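Local coordinates for F-actin-capping protein subunit alpha (Dictyostelium discoideum, PDB 4AKR), which caps the fast-growing barbed ends of actin filaments independently of calcium, blocking subunit exchange there without severing the filaments, at residues Q109-Y114 / G139-E144; A117-A122 / S135-T140; E144-T149 / F175-G180. All blocks are in the same frame, centred on the assembly; numbering follows the deposited sequence.

Contact 1: residues Q109-Y114 / G139-E144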
loop_
_atom_site.group_PDB
_atom_site.type_symbol
_atom_site.label_atom_id
_atom_site.label_comp_id
_atom_site.label_asym_id
_atom_site.label_seq_id
_atom_site.Cartn_x
_atom_site.Cartn_y
_atom_site.Cartn_z
ATOM N N GLN A 109 -39.436 12.193 -9.932
ATOM C CA GLN A 109 -40.637 11.615 -9.333
ATOM C C GLN A 109 -41.268 10.455 -10.098
ATOM O O GLN A 109 -41.835 9.556 -9.488
ATOM C CB GLN A 109 -41.707 12.699 -9.121
ATOM C CG GLN A 109 -41.327 13.805 -8.145
ATOM C CD GLN A 109 -40.833 13.270 -6.817
ATOM O OE1 GLN A 109 -41.440 12.386 -6.230
ATOM N NE2 GLN A 109 -39.724 13.817 -6.334
ATOM N N ASP A 110 -41.173 10.457 -11.422
ATOM C CA ASP A 110 -41.806 9.390 -12.193
ATOM C C ASP A 110 -41.280 7.979 -11.952
ATOM O O ASP A 110 -41.966 7.007 -12.255
ATOM C CB ASP A 110 -41.779 9.719 -13.690
ATOM C CG ASP A 110 -40.383 9.987 -14.214
ATOM O OD1 ASP A 110 -39.398 9.697 -13.504
ATOM O OD2 ASP A 110 -40.279 10.490 -15.352
ATOM N N ILE A 111 -40.082 7.863 -11.389
ATOM C CA ILE A 111 -39.495 6.555 -11.111
ATOM C C ILE A 111 -39.128 6.444 -9.628
ATOM O O ILE A 111 -38.513 5.472 -9.196
ATOM C CB ILE A 111 -38.224 6.338 -11.954
ATOM C CG1 ILE A 111 -37.145 7.330 -11.535
ATOM C CG2 ILE A 111 -38.534 6.566 -13.419
ATOM C CD1 ILE A 111 -35.838 7.139 -12.264
ATOM N N GLU A 112 -39.521 7.450 -8.858
ATOM C CA GLU A 112 -39.224 7.510 -7.429
ATOM C C GLU A 112 -39.688 6.289 -6.648
ATOM O O GLU A 112 -39.089 5.950 -5.631
ATOM C CB GLU A 112 -39.835 8.789 -6.842
ATOM C CG GLU A 112 -39.764 8.947 -5.320
ATOM C CD GLU A 112 -38.350 8.921 -4.760
ATOM O OE1 GLU A 112 -37.387 9.125 -5.530
ATOM O OE2 GLU A 112 -38.211 8.707 -3.537
ATOM N N GLN A 113 -40.744 5.623 -7.113
ATOM C CA GLN A 113 -41.235 4.445 -6.403
ATOM C C GLN A 113 -40.232 3.308 -6.499
ATOM O O GLN A 113 -40.159 2.457 -5.615
ATOM C CB GLN A 113 -42.602 3.995 -6.941
ATOM C CG GLN A 113 -43.724 4.994 -6.658
ATOM C CD GLN A 113 -45.120 4.409 -6.827
ATOM O OE1 GLN A 113 -46.117 5.114 -6.680
ATOM N NE2 GLN A 113 -45.197 3.112 -7.127
ATOM N N TYR A 114 -39.461 3.294 -7.579
ATOM C CA TYR A 114 -38.440 2.268 -7.751
ATOM C C TYR A 114 -37.245 2.632 -6.889
ATOM O O TYR A 114 -36.706 1.792 -6.181
ATOM C CB TYR A 114 -38.033 2.149 -9.234
ATOM C CG TYR A 114 -39.022 1.332 -10.033
ATOM C CD1 TYR A 114 -39.118 -0.048 -9.850
ATOM C CD2 TYR A 114 -39.924 1.943 -10.906
ATOM C CE1 TYR A 114 -40.093 -0.805 -10.511
ATOM C CE2 TYR A 114 -40.903 1.200 -11.572
ATOM C CZ TYR A 114 -40.982 -0.174 -11.367
ATOM O OH TYR A 114 -41.957 -0.912 -12.004
ATOM N N GLY A 139 -31.549 7.549 -8.551
ATOM C CA GLY A 139 -32.360 7.014 -9.630
ATOM C C GLY A 139 -32.412 7.956 -10.815
ATOM O O GLY A 139 -32.287 9.171 -10.653
ATOM N N THR A 140 -32.595 7.402 -12.009
ATOM C CA THR A 140 -32.669 8.213 -13.217
ATOM C C THR A 140 -33.166 7.387 -14.398
ATOM O O THR A 140 -32.982 6.167 -14.436
ATOM C CB THR A 140 -31.302 8.803 -13.578
ATOM O OG1 THR A 140 -31.446 9.713 -14.673
ATOM C CG2 THR A 140 -30.341 7.700 -13.983
ATOM N N LYS A 141 -33.807 8.057 -15.350
ATOM C CA LYS A 141 -34.332 7.400 -16.541
ATOM C C LYS A 141 -33.268 7.309 -17.626
ATOM O O LYS A 141 -32.574 8.286 -17.915
ATOM C CB LYS A 141 -35.539 8.170 -17.094
ATOM C CG LYS A 141 -36.800 8.059 -16.255
ATOM C CD LYS A 141 -37.918 8.933 -16.809
ATOM C CE LYS A 141 -37.600 10.414 -16.652
ATOM N NZ LYS A 141 -37.580 10.820 -15.228
ATOM N N VAL A 142 -33.140 6.127 -18.216
ATOM C CA VAL A 142 -32.178 5.904 -19.291
ATOM C C VAL A 142 -32.885 5.168 -20.421
ATOM O O VAL A 142 -33.923 4.549 -20.199
ATOM C CB VAL A 142 -30.977 5.066 -18.808
ATOM C CG1 VAL A 142 -30.243 5.813 -17.723
ATOM C CG2 VAL A 142 -31.447 3.715 -18.305
ATOM N N SER A 143 -32.316 5.240 -21.624
ATOM C CA SER A 143 -32.884 4.601 -22.814
ATOM C C SER A 143 -33.553 3.257 -22.557
ATOM O O SER A 143 -34.703 3.042 -22.946
ATOM C CB SER A 143 -31.799 4.420 -23.875
ATOM O OG SER A 143 -31.209 5.663 -24.214
ATOM N N GLU A 144 -32.831 2.356 -21.902
ATOM C CA GLU A 144 -33.339 1.027 -21.594
ATOM C C GLU A 144 -34.332 0.983 -20.429
ATOM O O GLU A 144 -34.762 -0.097 -20.016
ATOM C CB GLU A 144 -32.172 0.082 -21.299
ATOM C CG GLU A 144 -31.264 0.549 -20.173
ATOM C CD GLU A 144 -30.294 1.650 -20.584
ATOM O OE1 GLU A 144 -30.738 2.708 -21.084
ATOM O OE2 GLU A 144 -29.074 1.455 -20.394
#
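Ile-111 lays its side chain over the backbone of strand 134-142, its terminal CD1 set against the peptide that joins Gly-139 to Thr-140. CD1 comes to 3.3 Å from Thr-140 N, a close fit for a methyl carbon. At Gly-139 the methyl lies against bare backbone. CG1 of Ile-111 stands in the crowded position between the backbone N and the carbonyl carbon (chi1 65°), and with chi2 extended the chain runs straight out to the strand. The other branch, CG2, crosses the aliphatic part of Lys-141 obliquely and meets its CG at 3.6 Å. The same CG2 branch also packs on Ile-146 of strand 145-158.

Next to this apolar patch, Asp-110 and Lys-141 reach for each other tip to tip. The lysine is bent at chi3 and chi4 (-68° and -67°), which swings NZ back toward the carboxylate. The carboxylate grips NZ with both oxygens, Asp-110 OD1 and OD2 each 2.7 Å from Lys-141 NZ and each through its syn lone pair. Glu-108 gives the same ammonium group a second salt bridge, and its other oxygen takes a hydrogen bond with Thr-140 OG1.

Ile-111 is the N-cap residue of helix 112-129, so the contact fastens the start of that helix to strand 134-142, an edge strand of the five-stranded sheet within this chain. An alanine at Ile-111 would probably weaken this attachment, since both the CD1 packing on the strand backbone and the CG2 packing on Lys-141 would be lost. With two carboxylates around one ammonium group in an exposed setting, the lysine is likely to stay charged and to offset part of the negative charge of Asp-110 and Glu-108.

Contact 2: residues A117-A122 / S135-T140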
loop_
_atom_site.group_PDB
_atom_site.type_symbol
_atom_site.label_atom_id
_atom_site.label_comp_id
_atom_site.label_asym_id
_atom_site.label_seq_id
_atom_site.Cartn_x
_atom_site.Cartn_y
_atom_site.Cartn_z
ATOM N N ALA A 117 -38.212 1.940 -3.295
ATOM C CA ALA A 117 -38.257 0.517 -2.993
ATOM C C ALA A 117 -36.825 -0.020 -2.876
ATOM O O ALA A 117 -36.551 -0.868 -2.031
ATOM C CB ALA A 117 -39.016 -0.227 -4.072
ATOM N N PHE A 118 -35.909 0.466 -3.711
ATOM C CA PHE A 118 -34.518 0.015 -3.621
ATOM C C PHE A 118 -33.846 0.577 -2.373
ATOM O O PHE A 118 -33.051 -0.096 -1.711
ATOM C CB PHE A 118 -33.706 0.450 -4.847
ATOM C CG PHE A 118 -33.799 -0.498 -6.013
ATOM C CD1 PHE A 118 -35.012 -0.707 -6.667
ATOM C CD2 PHE A 118 -32.666 -1.178 -6.466
ATOM C CE1 PHE A 118 -35.095 -1.582 -7.759
ATOM C CE2 PHE A 118 -32.738 -2.057 -7.560
ATOM C CZ PHE A 118 -33.956 -2.256 -8.205
ATOM N N ASP A 119 -34.176 1.819 -2.050
ATOM C CA ASP A 119 -33.585 2.464 -0.889
ATOM C C ASP A 119 -33.880 1.692 0.404
ATOM O O ASP A 119 -32.999 1.557 1.247
ATOM C CB ASP A 119 -34.075 3.916 -0.788
ATOM C CG ASP A 119 -33.090 4.808 -0.066
ATOM O OD1 ASP A 119 -32.164 4.262 0.572
ATOM O OD2 ASP A 119 -33.232 6.048 -0.135
ATOM N N GLU A 120 -35.101 1.181 0.562
ATOM C CA GLU A 120 -35.440 0.415 1.772
ATOM C C GLU A 120 -34.510 -0.789 1.921
ATOM O O GLU A 120 -34.058 -1.119 3.019
ATOM C CB GLU A 120 -36.882 -0.117 1.733
ATOM C CG GLU A 120 -38.002 0.917 1.823
ATOM C CD GLU A 120 -39.389 0.268 1.937
ATOM O OE1 GLU A 120 -39.637 -0.757 1.252
ATOM O OE2 GLU A 120 -40.238 0.785 2.702
ATOM N N GLU A 121 -34.243 -1.457 0.805
ATOM C CA GLU A 121 -33.390 -2.634 0.821
ATOM C C GLU A 121 -31.914 -2.303 1.059
ATOM O O GLU A 121 -31.230 -3.002 1.811
ATOM C CB GLU A 121 -33.563 -3.414 -0.489
ATOM C CG GLU A 121 -34.983 -3.915 -0.718
ATOM C CD GLU A 121 -35.488 -4.766 0.438
ATOM O OE1 GLU A 121 -34.802 -5.752 0.805
ATOM O OE2 GLU A 121 -36.572 -4.453 0.981
ATOM N N ALA A 122 -31.423 -1.239 0.430
ATOM C CA ALA A 122 -30.029 -0.851 0.613
ATOM C C ALA A 122 -29.771 -0.506 2.079
ATOM O O ALA A 122 -28.728 -0.849 2.638
ATOM C CB ALA A 122 -29.692 0.341 -0.275
ATOM N N SER A 135 -25.140 4.533 3.349
ATOM C CA SER A 135 -25.577 4.238 1.992
ATOM C C SER A 135 -26.204 5.418 1.247
ATOM O O SER A 135 -26.538 6.443 1.838
ATOM C CB SER A 135 -26.587 3.096 2.025
ATOM O OG SER A 135 -27.728 3.479 2.773
ATOM N N ALA A 136 -26.363 5.247 -0.062
ATOM C CA ALA A 136 -26.961 6.258 -0.918
ATOM C C ALA A 136 -27.531 5.582 -2.168
ATOM O O ALA A 136 -26.832 4.834 -2.854
ATOM C CB ALA A 136 -25.922 7.299 -1.300
ATOM N N VAL A 137 -28.805 5.839 -2.450
ATOM C CA VAL A 137 -29.474 5.264 -3.608
ATOM C C VAL A 137 -30.041 6.367 -4.503
ATOM O O VAL A 137 -30.886 7.162 -4.084
ATOM C CB VAL A 137 -30.612 4.317 -3.176
ATOM C CG1 VAL A 137 -31.231 3.647 -4.405
ATOM C CG2 VAL A 137 -30.072 3.267 -2.213
ATOM N N TYR A 138 -29.559 6.400 -5.739
ATOM C CA TYR A 138 -29.964 7.396 -6.718
ATOM C C TYR A 138 -30.790 6.742 -7.817
ATOM O O TYR A 138 -30.744 5.531 -7.997
ATOM C CB TYR A 138 -28.722 8.028 -7.337
ATOM C CG TYR A 138 -27.718 8.537 -6.328
ATOM C CD1 TYR A 138 -27.935 9.729 -5.636
ATOM C CD2 TYR A 138 -26.534 7.838 -6.082
ATOM C CE1 TYR A 138 -26.987 10.220 -4.725
ATOM C CE2 TYR A 138 -25.579 8.314 -5.171
ATOM C CZ TYR A 138 -25.809 9.506 -4.504
ATOM O OH TYR A 138 -24.852 10.008 -3.654
ATOM N N GLY A 139 -31.549 7.549 -8.551
ATOM C CA GLY A 139 -32.360 7.014 -9.630
ATOM C C GLY A 139 -32.412 7.956 -10.815
ATOM O O GLY A 139 -32.287 9.171 -10.653
ATOM N N THR A 140 -32.595 7.402 -12.009
ATOM C CA THR A 140 -32.669 8.213 -13.217
ATOM C C THR A 140 -33.166 7.387 -14.398
ATOM O O THR A 140 -32.982 6.167 -14.436
ATOM C CB THR A 140 -31.302 8.803 -13.578
ATOM O OG1 THR A 140 -31.446 9.713 -14.673
ATOM C CG2 THR A 140 -30.341 7.700 -13.983
HETATM O O HOH W 1 -30.447 7.024 -0.484
#
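Val-137 carries the contact, pushing both its methyls toward the helix. Its CG1 is anti to the backbone N (chi1 -176°), which aims that branch at Phe-118, where it meets CB at 4.1 Å. CG2, anti to the carbonyl carbon, goes the other way and sits 3.5 Å from Ala-122 CB, one helical turn further on. Phe-118 starts toward the strand, but its CG lies beside the backbone N and the ring turns off to pack on Ile-148 and on helix 217-248. Helix 112-129 runs almost antiparallel to strand 134-142 here, at 164° with 8.4 Å between the segment axes, a helix lying along one face of an antiparallel sheet, as in alpha+beta folds. Asp-119 has CG anti to its backbone N (chi1 -153°), and its carboxylate slides past Val-137 in the opposite direction, with OD1 3.6 Å from Val-137 CG2. Its polar end is anchored by a salt bridge from OD2 to Arg-115, whose guanidinium also bonds to Val-137 O. A water bridges the two segments: it donates to Asp-119 OD2 at 3.0 Å and accepts from Val-137 N at 2.8 Å.

Contact 3: residues E144-T149 / F175-G180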
loop_
_atom_site.group_PDB
_atom_site.type_symbol
_atom_site.label_atom_id
_atom_site.label_comp_id
_atom_site.label_asym_id
_atom_site.label_seq_id
_atom_site.Cartn_x
_atom_site.Cartn_y
_atom_site.Cartn_z
ATOM N N GLU A 144 -32.831 2.356 -21.902
ATOM C CA GLU A 144 -33.339 1.027 -21.594
ATOM C C GLU A 144 -34.332 0.983 -20.429
ATOM O O GLU A 144 -34.762 -0.097 -20.016
ATOM C CB GLU A 144 -32.172 0.082 -21.299
ATOM C CG GLU A 144 -31.264 0.549 -20.173
ATOM C CD GLU A 144 -30.294 1.650 -20.584
ATOM O OE1 GLU A 144 -30.738 2.708 -21.084
ATOM O OE2 GLU A 144 -29.074 1.455 -20.394
ATOM N N GLY A 145 -34.703 2.145 -19.899
ATOM C CA GLY A 145 -35.643 2.168 -18.789
ATOM C C GLY A 145 -35.161 2.945 -17.578
ATOM O O GLY A 145 -34.966 4.160 -17.648
ATOM N N ILE A 146 -34.962 2.246 -16.464
ATOM C CA ILE A 146 -34.507 2.889 -15.230
ATOM C C ILE A 146 -33.160 2.408 -14.698
ATOM O O ILE A 146 -32.885 1.206 -14.651
ATOM C CB ILE A 146 -35.526 2.691 -14.086
ATOM C CG1 ILE A 146 -36.840 3.386 -14.436
ATOM C CG2 ILE A 146 -34.953 3.234 -12.775
ATOM C CD1 ILE A 146 -37.985 3.017 -13.521
ATOM N N LYS A 147 -32.330 3.356 -14.282
ATOM C CA LYS A 147 -31.044 3.016 -13.702
ATOM C C LYS A 147 -31.033 3.418 -12.225
ATOM O O LYS A 147 -31.199 4.589 -11.886
ATOM C CB LYS A 147 -29.896 3.722 -14.429
ATOM C CG LYS A 147 -28.545 3.464 -13.758
ATOM C CD LYS A 147 -27.363 4.103 -14.488
ATOM C CE LYS A 147 -27.377 5.615 -14.382
ATOM N NZ LYS A 147 -26.122 6.214 -14.915
ATOM N N ILE A 148 -30.857 2.437 -11.345
ATOM C CA ILE A 148 -30.796 2.710 -9.912
ATOM C C ILE A 148 -29.373 2.451 -9.464
ATOM O O ILE A 148 -28.876 1.341 -9.611
ATOM C CB ILE A 148 -31.742 1.789 -9.111
ATOM C CG1 ILE A 148 -33.187 2.011 -9.567
ATOM C CG2 ILE A 148 -31.596 2.060 -7.612
ATOM C CD1 ILE A 148 -33.642 3.453 -9.473
ATOM N N THR A 149 -28.713 3.478 -8.937
ATOM C CA THR A 149 -27.337 3.350 -8.479
ATOM C C THR A 149 -27.237 3.275 -6.956
ATOM O O THR A 149 -27.673 4.186 -6.248
ATOM C CB THR A 149 -26.484 4.533 -8.972
ATOM O OG1 THR A 149 -26.638 4.673 -10.390
ATOM C CG2 THR A 149 -25.015 4.297 -8.657
ATOM N N PHE A 175 -32.934 -1.673 -15.604
ATOM C CA PHE A 175 -34.073 -2.525 -15.933
ATOM C C PHE A 175 -35.254 -1.816 -16.584
ATOM O O PHE A 175 -35.429 -0.607 -16.453
ATOM C CB PHE A 175 -34.561 -3.218 -14.662
ATOM C CG PHE A 175 -34.963 -2.261 -13.568
ATOM C CD1 PHE A 175 -34.004 -1.714 -12.716
ATOM C CD2 PHE A 175 -36.297 -1.897 -13.395
ATOM C CE1 PHE A 175 -34.368 -0.816 -11.701
ATOM C CE2 PHE A 175 -36.676 -0.999 -12.381
ATOM C CZ PHE A 175 -35.708 -0.460 -11.535
ATOM N N LYS A 176 -36.050 -2.597 -17.304
ATOM C CA LYS A 176 -37.262 -2.104 -17.951
ATOM C C LYS A 176 -38.305 -2.318 -16.853
ATOM O O LYS A 176 -38.451 -3.425 -16.339
ATOM C CB LYS A 176 -37.595 -2.964 -19.175
ATOM C CG LYS A 176 -38.843 -2.543 -19.948
ATOM C CD LYS A 176 -39.048 -3.443 -21.172
ATOM C CE LYS A 176 -40.163 -2.944 -22.086
ATOM N NZ LYS A 176 -40.233 -3.755 -23.342
ATOM N N PRO A 177 -39.021 -1.258 -16.458
ATOM C CA PRO A 177 -40.019 -1.436 -15.402
ATOM C C PRO A 177 -41.193 -2.360 -15.709
ATOM O O PRO A 177 -41.865 -2.200 -16.721
ATOM C CB PRO A 177 -40.461 -0.001 -15.095
ATOM C CG PRO A 177 -40.180 0.737 -16.369
ATOM C CD PRO A 177 -38.866 0.165 -16.807
ATOM N N GLY A 178 -41.415 -3.331 -14.822
ATOM C CA GLY A 178 -42.529 -4.258 -14.964
ATOM C C GLY A 178 -42.282 -5.636 -15.549
ATOM O O GLY A 178 -43.074 -6.558 -15.331
ATOM N N SER A 179 -41.195 -5.788 -16.295
ATOM C CA SER A 179 -40.872 -7.064 -16.924
ATOM C C SER A 179 -39.387 -7.123 -17.266
ATOM O O SER A 179 -38.666 -6.129 -17.129
ATOM C CB SER A 179 -41.681 -7.226 -18.210
ATOM O OG SER A 179 -41.374 -6.169 -19.105
ATOM N N GLY A 180 -38.945 -8.286 -17.731
ATOM C CA GLY A 180 -37.548 -8.451 -18.083
ATOM C C GLY A 180 -36.725 -8.690 -16.836
ATOM O O GLY A 180 -37.272 -9.015 -15.780
#
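Two backbone hydrogen bonds join Ile-146 and Phe-175 as an antiparallel hydrogen-bonded pair. Ile-146 N donates a hydrogen bond to Phe-175 O at 2.9 Å, practically straight at 179° and nearly along the C=O axis. The return bond, from Phe-175 N to Ile-146 O, is 3.0 Å long and more bent, at 149°, with the donor in the plane of the carbonyl.

The apolar contacts gather round the Phe-175 ring. Its CG takes the crowded position between the backbone N and the carbonyl carbon (chi1 58°), which brings the ring in beside strand 145-158. Ile-146 lies alongside, pointing the same way, with CB over one ring face, 4.0 Å above the plane and displaced toward the rim. Ile-148 crosses obliquely and touches the ring edge, its CG1 3.7 Å from Phe-175 CE1. Further along, Ile-146 CD1 meets Pro-177 CB at 4.2 Å. Tyr-114 of helix 112-129 adds an edge-to-face partner for the phenylalanine.

At Gly-145 the backbone calls for glycine. Its backbone angles would jam a beta carbon against the carbonyl of Glu-144, and that carbon would also clash with Phe-175 O. Glycine therefore lets the two chains come close, to 4.6 Å between Gly-145 CA and Lys-176 CA.

Beyond the pair the chain turns away through a type II beta turn from Lys-176 to Ser-179, with Gly-178 at its third position. The arrangement is that of a beta meander: strands 145-158 and 163-175 end their antiparallel pairing here, and the turn leads on to strand 181-194.

The three contacts sit at one end of the five-stranded antiparallel sheet and its helix 112-129. Contacts 1 and 2, with centres about 12 Å apart, are successive grips of that helix on strand 134-142, the first at its solvent-facing start and the second in the buried interior. Contact 3 lies one strand further in, its centre about 8 Å from contact 1 and about 14 Å from contact 2. Strand pairing ties it to both: Thr-140 O is 2.9 Å from Lys-147 N, a probable hydrogen bond. Side chains also bridge them, with Tyr-114 CD2 3.4 Å from Ile-146 CD1 and Val-137 CG1 3.6 Å from Ile-148 CG2.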